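Local coordinates for iron-binding protein (Staphylococcus epidermidis, PDB 4M7O) that probably binds an iron-containing solute in the manner of a periplasmic-type solute-binding protein, consistent with a role in iron uptake, at residues S31-L36 with E43-V48; P80-A85 with G127-R132; D117-T122 with P262-G267; N152-H157 with D270-I275; M165-K170 with Y174-D179. All coordinates share one frame; numbering follows the deposited sequence.

Contact 1. Residues S31-L36 with E43-V48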
# COMPACT_ATOMS: atom_id res chain seq x y z
N SER A 31 4.23 2.91 6.67
CA SER A 31 2.92 3.59 6.79
C SER A 31 2.63 4.03 8.23
O SER A 31 2.18 5.16 8.46
CB SER A 31 1.78 2.73 6.23
OG SER A 31 1.81 1.42 6.77
N ASN A 32 2.90 3.15 9.20
CA ASN A 32 2.80 3.49 10.62
C ASN A 32 3.62 4.72 10.96
O ASN A 32 3.14 5.65 11.62
CB ASN A 32 3.25 2.31 11.49
CG ASN A 32 2.19 1.23 11.60
OD1 ASN A 32 1.10 1.36 11.05
ND2 ASN A 32 2.51 0.16 12.33
N THR A 33 4.87 4.74 10.50
CA THR A 33 5.75 5.86 10.82
C THR A 33 5.21 7.16 10.24
O THR A 33 5.23 8.19 10.91
CB THR A 33 7.15 5.63 10.30
OG1 THR A 33 7.68 4.42 10.87
CG2 THR A 33 8.08 6.80 10.68
N GLU A 34 4.70 7.10 9.01
CA GLU A 34 4.19 8.31 8.37
C GLU A 34 3.00 8.88 9.13
O GLU A 34 2.88 10.09 9.30
CB GLU A 34 3.81 8.02 6.91
CG GLU A 34 5.00 7.74 6.01
CD GLU A 34 4.64 7.76 4.53
OE1 GLU A 34 3.79 8.60 4.12
OE2 GLU A 34 5.20 6.94 3.77
N ILE A 35 2.13 7.98 9.60
CA ILE A 35 0.92 8.37 10.31
C ILE A 35 1.27 9.00 11.66
O ILE A 35 0.69 10.01 12.06
CB ILE A 35 -0.00 7.16 10.53
CG1 ILE A 35 -0.53 6.63 9.19
CG2 ILE A 35 -1.15 7.52 11.47
CD1 ILE A 35 -1.22 5.28 9.31
N LEU A 36 2.21 8.37 12.38
CA LEU A 36 2.67 8.89 13.67
C LEU A 36 3.19 10.31 13.55
O LEU A 36 2.89 11.17 14.39
CB LEU A 36 3.76 7.98 14.26
CG LEU A 36 3.24 6.67 14.84
CD1 LEU A 36 4.41 5.73 15.20
CD2 LEU A 36 2.38 6.99 16.08
N GLU A 43 8.37 12.98 17.32
CA GLU A 43 9.41 13.15 18.33
C GLU A 43 9.30 12.15 19.47
O GLU A 43 10.12 12.17 20.39
CB GLU A 43 9.36 14.57 18.89
CG GLU A 43 9.39 15.65 17.82
N ASP A 44 8.31 11.27 19.42
CA ASP A 44 8.16 10.28 20.49
C ASP A 44 8.60 8.90 20.01
O ASP A 44 8.47 7.91 20.73
CB ASP A 44 6.71 10.24 21.01
CG ASP A 44 6.25 11.60 21.57
OD1 ASP A 44 7.07 12.30 22.21
OD2 ASP A 44 5.08 11.96 21.35
N ILE A 45 9.13 8.86 18.80
CA ILE A 45 9.53 7.61 18.15
C ILE A 45 11.01 7.38 18.39
O ILE A 45 11.83 8.27 18.10
CB ILE A 45 9.25 7.68 16.62
CG1 ILE A 45 7.75 7.79 16.35
CG2 ILE A 45 9.80 6.47 15.91
CD1 ILE A 45 7.41 8.13 14.90
N VAL A 46 11.37 6.22 18.94
CA VAL A 46 12.78 5.92 19.24
C VAL A 46 13.39 4.96 18.24
O VAL A 46 14.62 4.84 18.14
CB VAL A 46 12.98 5.35 20.68
CG1 VAL A 46 12.68 6.40 21.72
CG2 VAL A 46 12.10 4.13 20.90
N GLY A 47 12.53 4.27 17.50
CA GLY A 47 12.96 3.28 16.53
C GLY A 47 12.03 3.19 15.33
O GLY A 47 10.80 3.36 15.45
N VAL A 48 12.61 2.93 14.17
CA VAL A 48 11.82 2.71 12.96
C VAL A 48 12.40 1.49 12.28
O VAL A 48 13.34 0.88 12.78
CB VAL A 48 11.89 3.92 12.01
CG1 VAL A 48 11.16 5.10 12.63
CG2 VAL A 48 13.34 4.30 11.74

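Contact 2. Residues P80-A85 with G127-R132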
# COMPACT_ATOMS: atom_id res chain seq x y z
N PRO A 80 11.05 0.47 24.74
CA PRO A 80 9.84 1.09 24.19
C PRO A 80 8.64 0.88 25.10
O PRO A 80 8.59 -0.12 25.83
CB PRO A 80 9.62 0.30 22.89
CG PRO A 80 10.12 -1.08 23.23
CD PRO A 80 11.30 -0.86 24.17
N ASP A 81 7.68 1.81 25.07
CA ASP A 81 6.40 1.60 25.74
C ASP A 81 5.31 1.27 24.71
O ASP A 81 4.21 0.85 25.08
CB ASP A 81 6.01 2.81 26.59
CG ASP A 81 6.12 4.13 25.83
OD1 ASP A 81 6.25 4.12 24.58
OD2 ASP A 81 6.06 5.20 26.49
N LEU A 82 5.63 1.44 23.43
CA LEU A 82 4.71 1.03 22.36
C LEU A 82 5.49 0.53 21.15
O LEU A 82 6.41 1.20 20.68
CB LEU A 82 3.82 2.20 21.94
CG LEU A 82 2.91 1.90 20.74
CD1 LEU A 82 1.85 0.88 21.12
CD2 LEU A 82 2.26 3.18 20.21
N ILE A 83 5.13 -0.65 20.66
CA ILE A 83 5.65 -1.10 19.38
C ILE A 83 4.50 -1.20 18.41
O ILE A 83 3.61 -2.06 18.55
CB ILE A 83 6.33 -2.47 19.47
CG1 ILE A 83 7.49 -2.44 20.46
CG2 ILE A 83 6.80 -2.92 18.08
CD1 ILE A 83 8.03 -3.81 20.77
N LEU A 84 4.52 -0.34 17.41
CA LEU A 84 3.41 -0.22 16.50
C LEU A 84 3.75 -0.96 15.22
O LEU A 84 4.49 -0.44 14.36
CB LEU A 84 3.13 1.27 16.24
CG LEU A 84 1.84 1.56 15.46
CD1 LEU A 84 0.65 0.99 16.20
CD2 LEU A 84 1.69 3.07 15.24
N ALA A 85 3.22 -2.17 15.09
CA ALA A 85 3.51 -3.02 13.94
C ALA A 85 2.30 -3.12 13.02
O ALA A 85 1.32 -2.40 13.20
CB ALA A 85 3.96 -4.41 14.39
N GLY A 127 -4.90 7.06 16.12
CA GLY A 127 -5.23 8.27 16.85
C GLY A 127 -5.79 7.96 18.22
O GLY A 127 -5.43 8.59 19.21
N GLN A 128 -6.68 6.97 18.29
CA GLN A 128 -7.30 6.66 19.57
C GLN A 128 -6.32 5.94 20.49
O GLN A 128 -6.35 6.12 21.71
CB GLN A 128 -8.56 5.81 19.38
CG GLN A 128 -9.25 5.46 20.69
CD GLN A 128 -10.65 4.95 20.47
OE1 GLN A 128 -11.05 4.65 19.34
NE2 GLN A 128 -11.43 4.85 21.55
N LEU A 129 -5.43 5.15 19.90
CA LEU A 129 -4.43 4.41 20.66
C LEU A 129 -3.46 5.36 21.37
O LEU A 129 -3.13 5.16 22.54
CB LEU A 129 -3.66 3.46 19.72
CG LEU A 129 -2.40 2.79 20.26
CD1 LEU A 129 -2.72 1.85 21.41
CD2 LEU A 129 -1.63 2.06 19.16
N THR A 130 -3.05 6.40 20.66
CA THR A 130 -2.03 7.34 21.15
C THR A 130 -2.61 8.63 21.72
O THR A 130 -1.88 9.59 21.91
CB THR A 130 -1.09 7.78 20.02
OG1 THR A 130 -1.86 8.43 18.99
CG2 THR A 130 -0.38 6.59 19.42
N ASP A 131 -3.92 8.64 21.95
CA ASP A 131 -4.59 9.84 22.47
C ASP A 131 -4.28 11.06 21.60
O ASP A 131 -3.96 12.13 22.10
CB ASP A 131 -4.21 10.10 23.93
CG ASP A 131 -5.16 11.05 24.63
OD1 ASP A 131 -6.30 11.21 24.15
OD2 ASP A 131 -4.78 11.64 25.67
N ARG A 132 -4.38 10.88 20.29
CA ARG A 132 -4.20 11.98 19.35
C ARG A 132 -5.41 12.02 18.43
O ARG A 132 -5.26 12.15 17.21
CB ARG A 132 -2.92 11.78 18.54
CG ARG A 132 -1.68 11.66 19.41
CD ARG A 132 -1.34 12.97 20.08
NE ARG A 132 -0.78 13.92 19.12
CZ ARG A 132 -0.51 15.19 19.38
NH1 ARG A 132 -0.75 15.70 20.58
NH2 ARG A 132 -0.01 15.97 18.43

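Contact 3. Residues D117-T122 with P262-G267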
# COMPACT_ATOMS: atom_id res chain seq x y z
N ASP A 117 -11.02 3.68 2.40
CA ASP A 117 -11.76 3.84 3.65
C ASP A 117 -11.14 3.08 4.83
O ASP A 117 -11.23 3.53 5.97
CB ASP A 117 -13.23 3.46 3.47
CG ASP A 117 -14.05 4.59 2.85
OD1 ASP A 117 -14.48 5.49 3.60
OD2 ASP A 117 -14.25 4.59 1.61
N GLU A 118 -10.52 1.94 4.55
CA GLU A 118 -9.90 1.16 5.60
C GLU A 118 -8.62 1.84 6.05
O GLU A 118 -8.21 1.73 7.19
CB GLU A 118 -9.62 -0.27 5.12
CG GLU A 118 -10.84 -1.19 5.15
CD GLU A 118 -10.60 -2.51 4.43
OE1 GLU A 118 -11.56 -3.04 3.82
OE2 GLU A 118 -9.45 -3.01 4.46
N THR A 119 -7.99 2.56 5.12
CA THR A 119 -6.81 3.34 5.45
C THR A 119 -7.19 4.43 6.45
O THR A 119 -6.50 4.63 7.46
CB THR A 119 -6.19 3.97 4.20
OG1 THR A 119 -5.78 2.93 3.30
CG2 THR A 119 -4.98 4.83 4.56
N TYR A 120 -8.29 5.13 6.18
CA TYR A 120 -8.82 6.14 7.09
C TYR A 120 -9.10 5.49 8.43
O TYR A 120 -8.83 6.09 9.47
CB TYR A 120 -10.11 6.76 6.55
CG TYR A 120 -9.96 7.50 5.24
CD1 TYR A 120 -8.74 8.04 4.83
CD2 TYR A 120 -11.06 7.68 4.40
CE1 TYR A 120 -8.62 8.73 3.62
CE2 TYR A 120 -10.95 8.36 3.20
CZ TYR A 120 -9.74 8.89 2.81
OH TYR A 120 -9.67 9.56 1.61
N ASP A 121 -9.64 4.27 8.40
CA ASP A 121 -9.87 3.53 9.64
C ASP A 121 -8.61 3.45 10.48
O ASP A 121 -8.66 3.69 11.68
CB ASP A 121 -10.38 2.11 9.38
CG ASP A 121 -11.84 2.08 9.00
OD1 ASP A 121 -12.53 3.12 9.14
OD2 ASP A 121 -12.31 1.00 8.58
N THR A 122 -7.47 3.11 9.88
CA THR A 122 -6.26 2.96 10.69
C THR A 122 -5.77 4.30 11.22
O THR A 122 -5.14 4.35 12.28
CB THR A 122 -5.11 2.27 9.94
OG1 THR A 122 -4.59 3.15 8.94
CG2 THR A 122 -5.57 0.95 9.31
N PRO A 262 -0.68 8.51 4.77
CA PRO A 262 -1.25 9.82 4.46
C PRO A 262 -1.02 10.27 3.03
O PRO A 262 -1.65 11.24 2.61
CB PRO A 262 -0.49 10.75 5.42
CG PRO A 262 -0.05 9.84 6.54
CD PRO A 262 0.33 8.58 5.84
N ARG A 263 -0.13 9.61 2.28
CA ARG A 263 0.13 10.03 0.90
C ARG A 263 -0.55 9.15 -0.16
O ARG A 263 -0.12 9.12 -1.31
CB ARG A 263 1.64 10.16 0.65
CG ARG A 263 2.36 11.19 1.56
CD ARG A 263 3.87 11.20 1.33
NE ARG A 263 4.49 9.92 1.68
CZ ARG A 263 5.43 9.31 0.96
NH1 ARG A 263 5.88 9.87 -0.16
NH2 ARG A 263 5.92 8.15 1.35
N ILE A 264 -1.64 8.47 0.21
CA ILE A 264 -2.38 7.65 -0.75
C ILE A 264 -2.89 8.41 -1.96
O ILE A 264 -3.14 7.81 -3.00
CB ILE A 264 -3.64 6.99 -0.15
CG1 ILE A 264 -4.29 7.90 0.88
CG2 ILE A 264 -3.32 5.62 0.42
CD1 ILE A 264 -5.64 7.42 1.33
N ASP A 265 -3.11 9.72 -1.81
CA ASP A 265 -3.60 10.51 -2.93
C ASP A 265 -2.57 10.50 -4.06
O ASP A 265 -2.93 10.49 -5.24
CB ASP A 265 -3.93 11.94 -2.51
CG ASP A 265 -2.69 12.73 -2.12
OD1 ASP A 265 -2.07 12.38 -1.10
OD2 ASP A 265 -2.34 13.70 -2.82
N GLU A 266 -1.29 10.50 -3.70
CA GLU A 266 -0.23 10.47 -4.69
C GLU A 266 -0.26 9.14 -5.45
O GLU A 266 -0.15 9.11 -6.67
CB GLU A 266 1.11 10.76 -4.03
CG GLU A 266 1.11 12.10 -3.28
CD GLU A 266 2.36 12.34 -2.44
OE1 GLU A 266 3.29 11.50 -2.49
OE2 GLU A 266 2.41 13.38 -1.73
N GLY A 267 -0.44 8.04 -4.72
CA GLY A 267 -0.57 6.74 -5.35
C GLY A 267 -1.78 6.67 -6.27
O GLY A 267 -1.68 6.20 -7.40

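Contact 4. Residues N152-H157 with D270-I275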
# COMPACT_ATOMS: atom_id res chain seq x y z
N ASN A 152 -11.97 13.78 -8.49
CA ASN A 152 -12.63 14.81 -9.27
C ASN A 152 -11.87 15.26 -10.52
O ASN A 152 -12.42 15.93 -11.37
CB ASN A 152 -12.99 16.02 -8.41
CG ASN A 152 -14.31 15.85 -7.70
OD1 ASN A 152 -15.37 16.07 -8.29
ND2 ASN A 152 -14.27 15.46 -6.43
N SER A 153 -10.61 14.86 -10.64
CA SER A 153 -9.82 15.24 -11.81
C SER A 153 -10.05 14.26 -12.96
O SER A 153 -9.50 14.44 -14.04
CB SER A 153 -8.34 15.24 -11.46
OG SER A 153 -7.89 13.93 -11.20
N VAL A 154 -10.91 13.29 -12.76
CA VAL A 154 -11.22 12.32 -13.80
C VAL A 154 -12.20 12.94 -14.76
O VAL A 154 -13.25 13.36 -14.38
CB VAL A 154 -11.82 11.04 -13.21
CG1 VAL A 154 -12.33 10.12 -14.31
CG2 VAL A 154 -10.81 10.33 -12.33
N PRO A 155 -11.87 12.95 -16.04
CA PRO A 155 -12.74 13.61 -17.03
C PRO A 155 -14.19 13.12 -17.03
O PRO A 155 -14.43 11.91 -17.12
CB PRO A 155 -12.06 13.28 -18.37
CG PRO A 155 -10.63 13.02 -18.02
CD PRO A 155 -10.65 12.39 -16.64
N LYS A 156 -15.14 14.06 -16.92
CA LYS A 156 -16.57 13.75 -16.78
C LYS A 156 -17.08 12.78 -17.83
O LYS A 156 -17.80 11.82 -17.52
CB LYS A 156 -17.40 15.04 -16.81
N HIS A 157 -16.71 13.03 -19.08
CA HIS A 157 -16.98 12.08 -20.15
C HIS A 157 -15.69 11.32 -20.45
O HIS A 157 -14.65 11.92 -20.70
CB HIS A 157 -17.50 12.79 -21.40
N ASP A 270 -1.08 8.50 -9.48
CA ASP A 270 -0.23 7.75 -10.40
C ASP A 270 -1.09 6.84 -11.26
O ASP A 270 -0.96 6.83 -12.48
CB ASP A 270 0.80 6.92 -9.64
CG ASP A 270 1.93 7.77 -9.09
OD1 ASP A 270 2.01 8.96 -9.45
OD2 ASP A 270 2.75 7.24 -8.30
N LEU A 271 -1.96 6.09 -10.60
CA LEU A 271 -2.89 5.18 -11.26
C LEU A 271 -3.81 5.93 -12.22
O LEU A 271 -4.09 5.45 -13.32
CB LEU A 271 -3.70 4.41 -10.21
CG LEU A 271 -4.04 2.96 -10.55
CD1 LEU A 271 -2.77 2.18 -10.82
CD2 LEU A 271 -4.83 2.32 -9.42
N ARG A 272 -4.25 7.12 -11.82
CA ARG A 272 -5.10 7.95 -12.66
C ARG A 272 -4.41 8.32 -13.98
O ARG A 272 -5.01 8.23 -15.05
CB ARG A 272 -5.50 9.22 -11.91
CG ARG A 272 -6.42 10.13 -12.72
CD ARG A 272 -5.93 11.56 -12.72
NE ARG A 272 -6.71 12.38 -13.64
CZ ARG A 272 -6.45 12.49 -14.94
NH1 ARG A 272 -7.21 13.26 -15.71
NH2 ARG A 272 -5.43 11.82 -15.47
N ASP A 273 -3.15 8.73 -13.88
CA ASP A 273 -2.41 9.19 -15.05
C ASP A 273 -2.01 8.03 -15.98
O ASP A 273 -1.57 8.27 -17.10
CB ASP A 273 -1.18 10.02 -14.64
CG ASP A 273 -1.55 11.33 -13.92
OD1 ASP A 273 -2.73 11.75 -13.97
OD2 ASP A 273 -0.65 11.95 -13.31
N ASP A 274 -2.15 6.79 -15.51
CA ASP A 274 -1.92 5.62 -16.37
C ASP A 274 -3.19 5.19 -17.09
O ASP A 274 -3.15 4.56 -18.15
CB ASP A 274 -1.37 4.44 -15.55
CG ASP A 274 0.09 4.63 -15.15
OD1 ASP A 274 0.77 5.49 -15.74
OD2 ASP A 274 0.56 3.91 -14.24
N ILE A 275 -4.33 5.55 -16.51
CA ILE A 275 -5.63 5.18 -17.05
C ILE A 275 -6.14 6.28 -17.97
O ILE A 275 -6.75 6.01 -19.01
CB ILE A 275 -6.63 4.94 -15.89
CG1 ILE A 275 -6.17 3.73 -15.06
CG2 ILE A 275 -8.03 4.70 -16.41
CD1 ILE A 275 -6.95 3.55 -13.78

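Contact 5. Residues M165-K170 with Y174-D179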
# COMPACT_ATOMS: atom_id res chain seq x y z
N MSE A 165 -4.85 -5.67 -13.74
CA MSE A 165 -3.77 -5.41 -12.80
C MSE A 165 -2.95 -6.69 -12.69
O MSE A 165 -3.46 -7.73 -12.25
CB MSE A 165 -4.32 -5.06 -11.42
CG MSE A 165 -5.32 -3.92 -11.40
SE MSE A 165 -4.53 -2.17 -11.72
CE MSE A 165 -3.23 -2.16 -10.28
N GLU A 166 -1.70 -6.63 -13.11
CA GLU A 166 -0.84 -7.79 -13.03
C GLU A 166 0.01 -7.69 -11.77
O GLU A 166 0.92 -6.84 -11.71
CB GLU A 166 0.05 -7.86 -14.27
CG GLU A 166 0.93 -9.09 -14.30
CD GLU A 166 1.50 -9.34 -15.68
OE1 GLU A 166 0.90 -8.86 -16.68
OE2 GLU A 166 2.54 -10.03 -15.77
N VAL A 167 -0.27 -8.51 -10.76
CA VAL A 167 0.44 -8.34 -9.48
C VAL A 167 1.56 -9.36 -9.26
O VAL A 167 2.32 -9.26 -8.31
CB VAL A 167 -0.49 -8.35 -8.26
CG1 VAL A 167 -1.52 -7.24 -8.39
CG2 VAL A 167 -1.17 -9.71 -8.09
N SER A 168 1.65 -10.33 -10.16
CA SER A 168 2.78 -11.25 -10.15
C SER A 168 2.80 -11.89 -11.52
O SER A 168 1.77 -11.94 -12.20
CB SER A 168 2.62 -12.30 -9.04
OG SER A 168 3.84 -12.99 -8.82
N SER A 169 3.96 -12.38 -11.95
CA SER A 169 4.05 -12.84 -13.35
C SER A 169 4.80 -14.14 -13.54
O SER A 169 4.67 -14.79 -14.58
CB SER A 169 4.68 -11.74 -14.21
OG SER A 169 5.98 -11.43 -13.75
N LYS A 170 5.60 -14.54 -12.56
CA LYS A 170 6.45 -15.71 -12.76
C LYS A 170 6.42 -16.66 -11.57
O LYS A 170 6.59 -16.22 -10.43
CB LYS A 170 7.88 -15.26 -13.06
CG LYS A 170 8.75 -16.39 -13.58
CD LYS A 170 10.20 -15.97 -13.76
CE LYS A 170 11.04 -17.16 -14.25
NZ LYS A 170 12.51 -16.97 -14.05
N TYR A 174 -0.61 -13.43 -11.84
CA TYR A 174 -1.65 -13.18 -10.85
C TYR A 174 -2.26 -11.82 -11.06
O TYR A 174 -1.57 -10.85 -11.40
CB TYR A 174 -1.08 -13.23 -9.43
CG TYR A 174 -0.92 -14.64 -8.88
CD1 TYR A 174 0.07 -15.49 -9.35
CD2 TYR A 174 -1.75 -15.12 -7.87
CE1 TYR A 174 0.23 -16.80 -8.83
CE2 TYR A 174 -1.59 -16.42 -7.33
CZ TYR A 174 -0.61 -17.25 -7.82
OH TYR A 174 -0.48 -18.54 -7.32
N THR A 175 -3.56 -11.72 -10.83
CA THR A 175 -4.22 -10.44 -10.92
C THR A 175 -4.82 -10.12 -9.58
O THR A 175 -4.83 -10.96 -8.68
CB THR A 175 -5.34 -10.45 -11.97
OG1 THR A 175 -5.89 -9.13 -12.07
CG2 THR A 175 -6.42 -11.42 -11.58
N ALA A 176 -5.32 -8.89 -9.45
CA ALA A 176 -6.01 -8.45 -8.25
C ALA A 176 -7.48 -8.23 -8.58
O ALA A 176 -7.81 -7.41 -9.44
CB ALA A 176 -5.39 -7.18 -7.72
N GLY A 177 -8.36 -8.96 -7.91
CA GLY A 177 -9.79 -8.80 -8.13
C GLY A 177 -10.39 -7.93 -7.04
O GLY A 177 -9.73 -7.01 -6.54
N LYS A 178 -11.63 -8.21 -6.68
CA LYS A 178 -12.30 -7.45 -5.63
C LYS A 178 -11.65 -7.68 -4.27
O LYS A 178 -10.85 -8.60 -4.11
CB LYS A 178 -13.78 -7.83 -5.56
CG LYS A 178 -14.65 -7.06 -6.54
CD LYS A 178 -16.11 -7.48 -6.40
CE LYS A 178 -17.05 -6.33 -6.77
NZ LYS A 178 -16.82 -5.84 -8.16
N ASP A 179 -12.00 -6.83 -3.31
CA ASP A 179 -11.42 -6.86 -1.96
C ASP A 179 -9.92 -6.62 -1.97
O ASP A 179 -9.20 -7.11 -1.11
CB ASP A 179 -11.72 -8.19 -1.25
CG ASP A 179 -13.20 -8.44 -1.07
OD1 ASP A 179 -13.98 -7.46 -1.07
OD2 ASP A 179 -13.59 -9.62 -0.92
O HOH W 1 -7.20 -7.21 -13.27

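Contact 1. Residues S31-L36 with E43-V48
Leu-36 and Ile-45 carry the apolar part of this buried contact. The delta methyl of Ile-45 does the reaching: CG1 lies anti to the carbonyl carbon (chi1 -65°) and the chain is extended beyond it, so CD1 runs out from the strand toward the helix. There CD1 of Ile-45 rests against CB of Leu-36 at 3.7 Å, and CD1 of Leu-36 closes on the same methyl at 3.9 Å. The two side chains meet at a slant, and the isoleucine tip is held against both the root and one branch of the leucine.

One turn earlier on the helix, Thr-33 meets Val-48 at about a right angle. CG1 of Val-48 sits before the fork of the threonine, 4.0 Å from its OG1 and equally far from its CG2. A beta-alpha-beta crossover is being folded together here: strand 25-27 leads into helix 30-38, and the chain returns as strand 45-49 beside the first strand in the parallel sheet. The helix 31-36 and strand 45-48 run nearly antiparallel, 157° between their directions, with their axes 10.2 Å apart at closest approach. Two side chains from each segment bridge that spacing.

No hydrogen bond passes between the segments. The Thr-33 hydroxyl, though it touches Val-48, bonds to Asp-52 and to Ser-27 of strand 25-27, which settles the buried OG1 and leaves the methyl, CG2, to pack. Leu-36 also lies on Ile-25 and Ser-27 of that central strand.

Contact 2. Residues P80-A85 with G127-R132
No ring, amide or guanidinium takes part where Leu-82 and Leu-84 meet Leu-129 and Thr-130, so there are no flat faces or edges to match; branched aliphatic ends do all the touching. The setting is the five-stranded parallel alpha/beta sheet of one lobe: strand 82-86, between strands 25-27 and 106-110, presents its leucines to the last turn of helix 116-129, which covers this side of the sheet.

Leu-129 is the side chain in the middle. With CG anti to the backbone N (chi1 169°), its CD2 is carried to the strand and rests over Leu-82 and Leu-84, which point to the same face of the sheet. Leu-84 and Leu-129 pass alongside each other, pointing opposite ways, and CD1 of Leu-84 comes to 3.9 Å from CD2 of Leu-129. Leu-82 instead meets it tip to tip: both its branches, CD1 and CD2, stand 4.2 Å from that same Leu-129 CD2. One methyl therefore serves three others, and Val-108 of strand 106-110 adds to the packing around Leu-129.

Thr-130, where the chain leaves helical geometry, lies at the margin. Its hydroxyl turns back to the carbonyl of Ile-126 in the preceding helical turn, which satisfies the polar end within its own helix. The methyl is what reaches the strand, Thr-130 CG2 lying 4.4 Å from CD2 of Leu-82.

Contact 3. Residues D117-T122 with P262-G267
The delta methyl of Ile-264 rests against both Thr-119 and Tyr-120, and the residue's conformation makes the contact. Its first torsion is 35°, well short of the staggered value near +60°, which puts CG1 between the backbone N and the carbonyl carbon; the chain then runs on extended, so CD1 is projected from the first turn of helix 264-275 to the neighbouring helix. That single methyl does the touching on its side.

Across from it, Thr-119 has CG2 anti to the backbone N, and this methyl meets CD1 of Ile-264 tip to tip at 4.2 Å. The same rotamer lays OG1 beside the backbone N, from where it bonds to the carbonyl of Ser-115 one turn back. Tyr-120, with nearly the same first torsion (chi1 -63°), starts off to one side, but its ring brings CE1 within 4.0 Å of CD1 of Ile-264, the methyl approaching the ring obliquely. Thr-143, Lys-144 and Val-147 of helix 133-152 pack on that ring.

Further along, Thr-122 turns its hydroxyl back on its own helix: OG1 donates to the Thr-119 carbonyl oxygen at 2.8 Å, in the carbonyl plane and on a lone pair.

The contact ties helix 116-129 of one lobe to the start of the C-terminal helix, near Phe-181 of helix 181-188, which touches both Thr-119 and Ile-264. Since no hydrogen bond crosses and the Thr-119 and Thr-122 hydroxyls are bonded to carbonyls nearby in sequence, the two helices are held here by shape and burial of carbon, without a directional bond to fix their register.

Contact 4. Residues N152-H157 with D270-I275
Arg-272 leaves its helix with CG anti to the backbone N, bends at the second torsion (chi2 -131°, away from any staggered value), runs on extended to NE, and there turns its guanidinium toward Ser-153. The serine answers with OG tucked between its own backbone N and carbonyl carbon, so that hydroxyl and carbonyl oxygen both address the arginine.

The principal bond runs from NH1 of Arg-272 to the carbonyl O of Ser-153, 3.1 Å long and fairly straight at 164°. The oxygen lies practically in the guanidinium plane, at its edge, but the donor stands 39° above the carbonyl plane and so misses the lone pairs. NE adds two weak bonds, one to the same oxygen at 3.5 Å and one to Ser-153 OG at 3.1 Å. That hydroxyl is also bonded to the carbonyl of Ile-150. Pro-155 reaches back toward the arginine, its CD 3.7 Å from Arg-272 NH1, while CG2 of Val-154 lies 4.4 Å from the aliphatic CG of Arg-272.

On the far side of the group, NH2 makes a salt bridge to OD1 of the next residue, Asp-273, at 3.1 Å, whose hydrogen bond is bent and weak, and a weak bond to the carbonyl of Tyr-276.

This is a surface tie between the loop after helix 133-152 and the C-terminal helix 264-275. One sound bond and several weak ones, spread over all three nitrogens, should restrict the turning of the guanidinium. The carboxylate of Asp-273 would partly balance the positive charge, while the loop contributes only neutral oxygens.

Contact 5. Residues M165-K170 with Y174-D179
Val-167 lies across Tyr-174 at about a right angle. Its CB stands 4.2 Å from the carbonyl O of Tyr-174. From there the fork divides the work: CG2, wedged between the valine's own backbone N and carbonyl carbon, lies 3.5 Å from the Tyr-174 carbonyl O and packs on CB of Tyr-174 at 3.8 Å, while CG1 reaches across to CB of Ala-176 at 3.9 Å. Phe-182 and Trp-201 also touch this valine.

The backbones form a beta hairpin, strand 162-168 turning back as strand 174-176, with a classic beta bulge in it: Val-167 and Ser-168 both face Tyr-174. The carbonyl of Tyr-174 takes the N-H of Val-167 at 2.8 Å and, weakly, that of Ser-168; in return, Tyr-174 N donates to Ser-168 O, also at 2.8 Å and nearly straight (169°). Ser-168 CB sits against Tyr-174 CB, obliquely to the start of the ring.

Beyond the bulge a side chain takes over. OG1 of Thr-175 donates to the carbonyl O of Met-165, a selenomethionine, at 2.8 Å, the donor tilted 18° from the carbonyl plane. A water donates to that hydroxyl (2.6 Å from Thr-175 OG1) and accepts the N-H of Met-165.

In the fold
Contacts 1 and 2 lie about 10 Å apart, centre to centre, on the five-stranded parallel sheet of one lobe, where Asn-32 reaches the carbonyls of Leu-84 and Ala-85. Contact 1 closes along the chain before the others open; contact 3 crosses both 2 and 4. Contact 3 shares helix 116-129 with contact 2 and is joined to contact 1 by a Glu-34 to Arg-263 salt bridge. Helix 264-275 then leads to contact 4, about 18 Å on between centres. Contact 5, in the mixed sheet of the second lobe, its centre about 31 Å from that of contact 1, is nested inside the loops closed by contacts 3 and 4. This two-lobed plan with a helical link fits the periplasmic binding protein family.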